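PDB 6U83: outer membrane associated protein from Francisella tularensis subsp. tularensis, which probably anchors the outer membrane to peptidoglycan through the periplasmic OmpA-like domain seen here, while the whole protein is thought to have porin activity. Local coordinates for residues 58-63 with 76-81; 27-32 with 54-59. One frame throughout, in Å; residues are numbered along the deposited sequence.

Overall arrangement
Both contacts draw on one strand, 55-63, and share V58 and Y59. Contact 1 (58-63 with 76-81) sets the later half of that strand against helix 73-89 and lies about 5 Å, centre to chain centre, from the middle of the domain. Contact 2 (27-32 with 54-59) brings the loop between strands 26-27 and 33-34 over the earlier half, about 14 Å from the chain centre. The two contact centres are about 13 Å apart, and they touch where I32 CD1 packs 3.9 Å from S81 O. Bound D-alanine lies beyond the strand's far end, about 12 Å from the side chain of T62, and its pocket residues, among them Y66, D67 and R120, lie in neither contact.

Contact 1. Residues 58-63 with 76-81; sequences VYLDTK and KKAIAS
L60 reaches from strand 55-63 toward helix 73-89, where A78 and I79 receive it. Its CB leaves the strand on the helix side, and CG lies anti to the backbone N (chi1 174°), carrying the branch toward the helix. One arm does the touching: CD1 sits 3.9 Å from A78 CB and equally close to the backbone at I79 N, with I79 CG1 4.1 Å away. The side chain also touches F82, one turn further along the helix. The small methyl of A78 lets the leucine tip come right up to the helix backbone. Strand and helix segments run nearly antiparallel, at 158°, with their axes 8.6 Å apart at closest approach; this is the helix-on-sheet layer of the OmpA-like alpha/beta domain, in which strand 55-63 is followed, after a loop, by helix 73-89 folding back over it. Two residues on, T62 also faces the helix. Its OG1 stands 3.8 Å from I79 CG1, the two side chains crossing at about a right angle; the beta-branched threonine suits an extended strand and is short enough to stand beside the isoleucine. I79 also bridges to the neighbouring helix 110-130, touching V124, Y127 and M128 there.

Contact 2. Residues 27-32 with 54-59; sequences VLPAGI and DDVTVY
P29 and V58 lie alongside each other, their side chains sliding past in opposite directions, with the proline CG 4.0 Å from V58 CG2. The same ring passes V56 in that antiparallel manner, and there the meeting atoms are P29 CD and V56 CG2, 4.2 Å apart. Two neighbouring atoms of one rigid ring therefore meet two valines on the same face of the strand, V56 and V58, with T57 between them pointing the other way. I32 comes in differently: its chain crosses V58 at about a right angle, and its end, CD1, touches V58 CG1 at 3.8 Å; isoleucine suits the place because its longer branch can span from loop to strand. V58 is thus divided between two partners, one methyl for each. With CG1 anti to the backbone N (chi1 179°), the valine turns that methyl to the isoleucine and CG2 to the proline.

A type II beta turn from P29 to I32 brings the two loop residues to the strand together, closed by a weak bond from I32 N to P29 O. G31, with its positive phi of 75°, suits the turn's third position, and the proline's rigid, apolar ring suits a buried place against two valines. In this OmpA-like domain the loop covers one end of the layer between sheet and helix: F85 of helix 73-89 touches P29, V56 and V58, and F82 also reaches V58. Branched valines suit the extended backbone of strand 55-63, which pairs with strand 161-172 through V56 and V58.

Contact 1. Residues 58-63 with 76-81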
ATOM      1  N   VAL A  58      -6.572  -7.039  -1.587  1.00 70.68           N
ATOM      2  CA  VAL A  58      -6.014  -5.950  -2.372  1.00 72.13           C
ATOM      3  C   VAL A  58      -4.753  -5.470  -1.678  1.00 65.76           C
ATOM      4  O   VAL A  58      -4.737  -5.283  -0.459  1.00 67.20           O
ATOM      5  CB  VAL A  58      -7.026  -4.802  -2.560  1.00 70.70           C
ATOM      6  CG1 VAL A  58      -6.405  -3.674  -3.367  1.00 61.64           C
ATOM      7  CG2 VAL A  58      -8.267  -5.302  -3.271  1.00 72.25           C
ATOM      8  N   TYR A  59      -3.689  -5.307  -2.448  1.00 64.84           N
ATOM      9  CA  TYR A  59      -2.431  -4.784  -1.951  1.00 66.25           C
ATOM     10  C   TYR A  59      -2.200  -3.386  -2.498  1.00 73.64           C
ATOM     11  O   TYR A  59      -2.666  -3.045  -3.588  1.00 77.37           O
ATOM     12  CB  TYR A  59      -1.261  -5.668  -2.356  1.00 67.30           C
ATOM     13  CG  TYR A  59      -1.375  -7.050  -1.817  1.00 68.69           C
ATOM     14  CD1 TYR A  59      -2.110  -8.017  -2.488  1.00 70.15           C
ATOM     15  CD2 TYR A  59      -0.749  -7.398  -0.636  1.00 70.20           C
ATOM     16  CE1 TYR A  59      -2.214  -9.297  -1.989  1.00 76.38           C
ATOM     17  CE2 TYR A  59      -0.848  -8.670  -0.128  1.00 77.51           C
ATOM     18  CZ  TYR A  59      -1.580  -9.616  -0.805  1.00 82.36           C
ATOM     19  OH  TYR A  59      -1.673 -10.885  -0.288  1.00 97.32           O
ATOM     20  N   LEU A  60      -1.461  -2.590  -1.730  1.00 71.52           N
ATOM     21  CA  LEU A  60      -1.042  -1.254  -2.124  1.00 63.40           C
ATOM     22  C   LEU A  60       0.453  -1.136  -1.892  1.00 68.92           C
ATOM     23  O   LEU A  60       0.931  -1.370  -0.775  1.00 69.28           O
ATOM     24  CB  LEU A  60      -1.787  -0.193  -1.321  1.00 61.91           C
ATOM     25  CG  LEU A  60      -1.365   1.250  -1.509  1.00 62.74           C
ATOM     26  CD1 LEU A  60      -2.129   1.846  -2.653  1.00 59.46           C
ATOM     27  CD2 LEU A  60      -1.609   2.027  -0.218  1.00 63.06           C
ATOM     28  N   ASP A  61       1.194  -0.789  -2.945  1.00 64.55           N
ATOM     29  CA  ASP A  61       2.629  -0.533  -2.841  1.00 54.71           C
ATOM     30  C   ASP A  61       2.882   0.818  -3.502  1.00 62.84           C
ATOM     31  O   ASP A  61       3.047   0.903  -4.722  1.00 74.72           O
ATOM     32  CB  ASP A  61       3.444  -1.661  -3.472  1.00 63.41           C
ATOM     33  CG  ASP A  61       4.925  -1.538  -3.178  1.00 81.94           C
ATOM     34  OD1 ASP A  61       5.333  -0.484  -2.669  1.00 87.47           O
ATOM     35  OD2 ASP A  61       5.688  -2.489  -3.443  1.00 95.87           O
ATOM     36  N   THR A  62       2.887   1.868  -2.688  1.00 64.37           N
ATOM     37  CA  THR A  62       3.162   3.226  -3.134  1.00 67.50           C
ATOM     38  C   THR A  62       4.639   3.534  -2.923  1.00 63.48           C
ATOM     39  O   THR A  62       5.172   3.322  -1.827  1.00 61.17           O
ATOM     40  CB  THR A  62       2.299   4.217  -2.350  1.00 79.30           C
ATOM     41  OG1 THR A  62       0.916   4.029  -2.685  1.00 83.12           O
ATOM     42  CG2 THR A  62       2.698   5.636  -2.653  1.00 76.64           C
ATOM     43  N   LYS A  63       5.296   4.030  -3.964  1.00 64.63           N
ATOM     44  CA  LYS A  63       6.726   4.297  -3.946  1.00 61.80           C
ATOM     45  C   LYS A  63       6.985   5.787  -3.776  1.00 64.27           C
ATOM     46  O   LYS A  63       6.135   6.627  -4.087  1.00 62.10           O
ATOM     47  CB  LYS A  63       7.385   3.803  -5.236  1.00 75.06           C
ATOM     48  CG  LYS A  63       7.081   2.358  -5.557  1.00 76.48           C
ATOM     49  CD  LYS A  63       8.116   1.431  -4.980  1.00 64.23           C
ATOM     50  CE  LYS A  63       7.492   0.085  -4.749  1.00 62.12           C
ATOM     51  NZ  LYS A  63       8.493  -0.913  -4.337  1.00 75.31           N
ATOM     52  N   LYS A  76      -0.996   8.504  -5.926  1.00 72.71           N
ATOM     53  CA  LYS A  76      -2.338   8.992  -5.625  1.00 67.21           C
ATOM     54  C   LYS A  76      -3.400   8.209  -6.385  1.00 70.94           C
ATOM     55  O   LYS A  76      -4.466   7.909  -5.841  1.00 75.68           O
ATOM     56  CB  LYS A  76      -2.449  10.472  -5.953  1.00 69.15           C
ATOM     57  CG  LYS A  76      -1.787  11.408  -4.964  1.00 71.69           C
ATOM     58  CD  LYS A  76      -1.638  12.785  -5.609  1.00 77.89           C
ATOM     59  CE  LYS A  76      -1.357  13.887  -4.588  1.00 84.58           C
ATOM     60  NZ  LYS A  76      -1.569  15.247  -5.183  1.00 89.16           N
ATOM     61  N   LYS A  77      -3.146   7.876  -7.645  1.00 69.99           N
ATOM     62  CA  LYS A  77      -4.116   7.054  -8.361  1.00 73.21           C
ATOM     63  C   LYS A  77      -4.322   5.728  -7.641  1.00 77.11           C
ATOM     64  O   LYS A  77      -5.460   5.322  -7.376  1.00 88.84           O
ATOM     65  CB  LYS A  77      -3.678   6.838  -9.811  1.00 71.55           C
ATOM     66  CG  LYS A  77      -3.985   8.022 -10.719  1.00 86.28           C
ATOM     67  CD  LYS A  77      -3.847   7.649 -12.198  1.00102.73           C
ATOM     68  CE  LYS A  77      -4.255   8.801 -13.114  1.00111.85           C
ATOM     69  NZ  LYS A  77      -4.259   8.400 -14.556  1.00116.60           N
ATOM     70  N   ALA A  78      -3.227   5.062  -7.264  1.00 64.22           N
ATOM     71  CA  ALA A  78      -3.346   3.778  -6.575  1.00 61.82           C
ATOM     72  C   ALA A  78      -4.130   3.920  -5.277  1.00 64.37           C
ATOM     73  O   ALA A  78      -5.044   3.137  -4.996  1.00 66.98           O
ATOM     74  CB  ALA A  78      -1.959   3.195  -6.291  1.00 56.07           C
ATOM     75  N   ILE A  79      -3.787   4.921  -4.470  1.00 62.54           N
ATOM     76  CA  ILE A  79      -4.435   5.067  -3.169  1.00 59.19           C
ATOM     77  C   ILE A  79      -5.936   5.271  -3.341  1.00 64.74           C
ATOM     78  O   ILE A  79      -6.754   4.668  -2.634  1.00 76.40           O
ATOM     79  CB  ILE A  79      -3.787   6.220  -2.384  1.00 62.41           C
ATOM     80  CG1 ILE A  79      -2.328   5.877  -2.087  1.00 59.68           C
ATOM     81  CG2 ILE A  79      -4.571   6.497  -1.118  1.00 65.75           C
ATOM     82  CD1 ILE A  79      -1.533   7.044  -1.578  1.00 68.64           C
ATOM     83  N   ALA A  80      -6.320   6.113  -4.299  1.00 62.51           N
ATOM     84  CA  ALA A  80      -7.731   6.398  -4.529  1.00 63.27           C
ATOM     85  C   ALA A  80      -8.515   5.129  -4.816  1.00 73.58           C
ATOM     86  O   ALA A  80      -9.624   4.947  -4.306  1.00 79.12           O
ATOM     87  CB  ALA A  80      -7.878   7.378  -5.692  1.00 67.44           C
ATOM     88  N   SER A  81      -7.960   4.243  -5.646  1.00 69.47           N
ATOM     89  CA  SER A  81      -8.636   2.983  -5.930  1.00 69.38           C
ATOM     90  C   SER A  81      -8.639   2.074  -4.713  1.00 75.16           C
ATOM     91  O   SER A  81      -9.617   1.362  -4.459  1.00 83.14           O
ATOM     92  CB  SER A  81      -7.966   2.281  -7.103  1.00 67.29           C
ATOM     93  OG  SER A  81      -8.251   2.965  -8.306  1.00 79.18           O
TER

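Contact 2. Residues 27-32 with 54-59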
ATOM      1  N   VAL A  27     -18.178  -9.735  -8.650  1.00 93.90           N
ATOM      2  CA  VAL A  27     -17.538  -8.597  -9.298  1.00 95.73           C
ATOM      3  C   VAL A  27     -16.256  -8.246  -8.542  1.00 96.66           C
ATOM      4  O   VAL A  27     -16.212  -8.290  -7.307  1.00101.88           O
ATOM      5  CB  VAL A  27     -18.516  -7.398  -9.374  1.00101.45           C
ATOM      6  CG1 VAL A  27     -18.917  -6.922  -7.984  1.00103.63           C
ATOM      7  CG2 VAL A  27     -17.933  -6.252 -10.189  1.00107.57           C
ATOM      8  N   LEU A  28     -15.152  -7.894  -9.329  1.00 94.38           N
ATOM      9  CA  LEU A  28     -13.770  -7.583  -8.981  1.00 91.53           C
ATOM     10  C   LEU A  28     -13.612  -6.122  -8.560  1.00 92.79           C
ATOM     11  O   LEU A  28     -14.369  -5.254  -9.012  1.00 93.41           O
ATOM     12  CB  LEU A  28     -12.850  -7.872 -10.165  1.00 80.74           C
ATOM     13  CG  LEU A  28     -12.578  -9.356 -10.394  1.00 80.50           C
ATOM     14  CD1 LEU A  28     -11.889  -9.573 -11.722  1.00 86.38           C
ATOM     15  CD2 LEU A  28     -11.735  -9.910  -9.258  1.00 77.34           C
ATOM     16  N   PRO A  29     -12.634  -5.830  -7.695  1.00 90.02           N
ATOM     17  CA  PRO A  29     -12.465  -4.453  -7.202  1.00 82.99           C
ATOM     18  C   PRO A  29     -12.212  -3.464  -8.334  1.00 83.17           C
ATOM     19  O   PRO A  29     -11.405  -3.709  -9.235  1.00 82.86           O
ATOM     20  CB  PRO A  29     -11.263  -4.555  -6.252  1.00 79.63           C
ATOM     21  CG  PRO A  29     -10.692  -5.921  -6.438  1.00 82.76           C
ATOM     22  CD  PRO A  29     -11.787  -6.786  -6.962  1.00 85.62           C
ATOM     23  N   ALA A  30     -12.908  -2.328  -8.267  1.00 79.58           N
ATOM     24  CA  ALA A  30     -12.917  -1.358  -9.357  1.00 81.93           C
ATOM     25  C   ALA A  30     -11.540  -0.751  -9.584  1.00 80.63           C
ATOM     26  O   ALA A  30     -10.911  -0.237  -8.654  1.00 91.20           O
ATOM     27  CB  ALA A  30     -13.926  -0.249  -9.064  1.00 85.73           C
ATOM     28  N   GLY A  31     -11.086  -0.785 -10.831  1.00 79.00           N
ATOM     29  CA  GLY A  31      -9.844  -0.141 -11.197  1.00 78.35           C
ATOM     30  C   GLY A  31      -8.587  -0.852 -10.758  1.00 82.05           C
ATOM     31  O   GLY A  31      -7.496  -0.297 -10.913  1.00 83.46           O
ATOM     32  N   ILE A  32      -8.700  -2.068 -10.228  1.00 80.29           N
ATOM     33  CA  ILE A  32      -7.566  -2.816  -9.699  1.00 77.81           C
ATOM     34  C   ILE A  32      -7.423  -4.111 -10.488  1.00 82.88           C
ATOM     35  O   ILE A  32      -8.407  -4.832 -10.685  1.00 86.93           O
ATOM     36  CB  ILE A  32      -7.753  -3.115  -8.206  1.00 72.88           C
ATOM     37  CG1 ILE A  32      -8.074  -1.826  -7.447  1.00 81.19           C
ATOM     38  CG2 ILE A  32      -6.523  -3.756  -7.677  1.00 71.77           C
ATOM     39  CD1 ILE A  32      -8.605  -2.038  -6.025  1.00 76.66           C
ATOM     40  N   ASP A  54     -13.101 -17.414  -2.434  1.00109.64           N
ATOM     41  CA  ASP A  54     -14.067 -16.367  -2.736  1.00106.71           C
ATOM     42  C   ASP A  54     -13.736 -15.079  -1.997  1.00 97.98           C
ATOM     43  O   ASP A  54     -14.504 -14.111  -2.082  1.00 87.70           O
ATOM     44  CB  ASP A  54     -15.485 -16.833  -2.391  1.00125.87           C
ATOM     45  CG  ASP A  54     -16.251 -17.381  -3.603  1.00135.67           C
ATOM     46  OD1 ASP A  54     -16.978 -16.602  -4.265  1.00134.24           O
ATOM     47  OD2 ASP A  54     -16.132 -18.593  -3.896  1.00138.48           O
ATOM     48  N   ASP A  55     -12.616 -15.047  -1.273  1.00 97.64           N
ATOM     49  CA  ASP A  55     -12.130 -13.849  -0.606  1.00 96.03           C
ATOM     50  C   ASP A  55     -11.076 -13.183  -1.482  1.00 91.33           C
ATOM     51  O   ASP A  55     -10.175 -13.855  -2.000  1.00 91.06           O
ATOM     52  CB  ASP A  55     -11.534 -14.174   0.766  1.00108.46           C
ATOM     53  CG  ASP A  55     -12.512 -14.892   1.685  1.00124.76           C
ATOM     54  OD1 ASP A  55     -12.180 -15.050   2.883  1.00129.52           O
ATOM     55  OD2 ASP A  55     -13.595 -15.314   1.215  1.00128.15           O
ATOM     56  N   VAL A  56     -11.188 -11.869  -1.646  1.00 81.03           N
ATOM     57  CA  VAL A  56     -10.243 -11.096  -2.436  1.00 83.44           C
ATOM     58  C   VAL A  56      -9.373 -10.290  -1.478  1.00 83.87           C
ATOM     59  O   VAL A  56      -9.833  -9.864  -0.412  1.00 80.99           O
ATOM     60  CB  VAL A  56     -10.965 -10.196  -3.465  1.00 77.26           C
ATOM     61  CG1 VAL A  56     -11.866  -9.179  -2.783  1.00 76.55           C
ATOM     62  CG2 VAL A  56      -9.964  -9.508  -4.378  1.00 71.13           C
ATOM     63  N   THR A  57      -8.100 -10.125  -1.837  1.00 80.21           N
ATOM     64  CA  THR A  57      -7.160  -9.330  -1.063  1.00 72.61           C
ATOM     65  C   THR A  57      -6.524  -8.310  -1.986  1.00 74.17           C
ATOM     66  O   THR A  57      -5.992  -8.674  -3.041  1.00 68.05           O
ATOM     67  CB  THR A  57      -6.075 -10.196  -0.418  1.00 67.25           C
ATOM     68  OG1 THR A  57      -6.691 -11.206   0.388  1.00 70.20           O
ATOM     69  CG2 THR A  57      -5.164  -9.334   0.459  1.00 63.88           C
ATOM     70  N   VAL A  58      -6.572  -7.039  -1.587  1.00 70.68           N
ATOM     71  CA  VAL A  58      -6.014  -5.950  -2.372  1.00 72.13           C
ATOM     72  C   VAL A  58      -4.753  -5.470  -1.678  1.00 65.76           C
ATOM     73  O   VAL A  58      -4.737  -5.283  -0.459  1.00 67.20           O
ATOM     74  CB  VAL A  58      -7.026  -4.802  -2.560  1.00 70.70           C
ATOM     75  CG1 VAL A  58      -6.405  -3.674  -3.367  1.00 61.64           C
ATOM     76  CG2 VAL A  58      -8.267  -5.302  -3.271  1.00 72.25           C
ATOM     77  N   TYR A  59      -3.689  -5.307  -2.448  1.00 64.84           N
ATOM     78  CA  TYR A  59      -2.431  -4.784  -1.951  1.00 66.25           C
ATOM     79  C   TYR A  59      -2.200  -3.386  -2.498  1.00 73.64           C
ATOM     80  O   TYR A  59      -2.666  -3.045  -3.588  1.00 77.37           O
ATOM     81  CB  TYR A  59      -1.261  -5.668  -2.356  1.00 67.30           C
ATOM     82  CG  TYR A  59      -1.375  -7.050  -1.817  1.00 68.69           C
ATOM     83  CD1 TYR A  59      -2.110  -8.017  -2.488  1.00 70.15           C
ATOM     84  CD2 TYR A  59      -0.749  -7.398  -0.636  1.00 70.20           C
ATOM     85  CE1 TYR A  59      -2.214  -9.297  -1.989  1.00 76.38           C
ATOM     86  CE2 TYR A  59      -0.848  -8.670  -0.128  1.00 77.51           C
ATOM     87  CZ  TYR A  59      -1.580  -9.616  -0.805  1.00 82.36           C
ATOM     88  OH  TYR A  59      -1.673 -10.885  -0.288  1.00 97.32           O
TER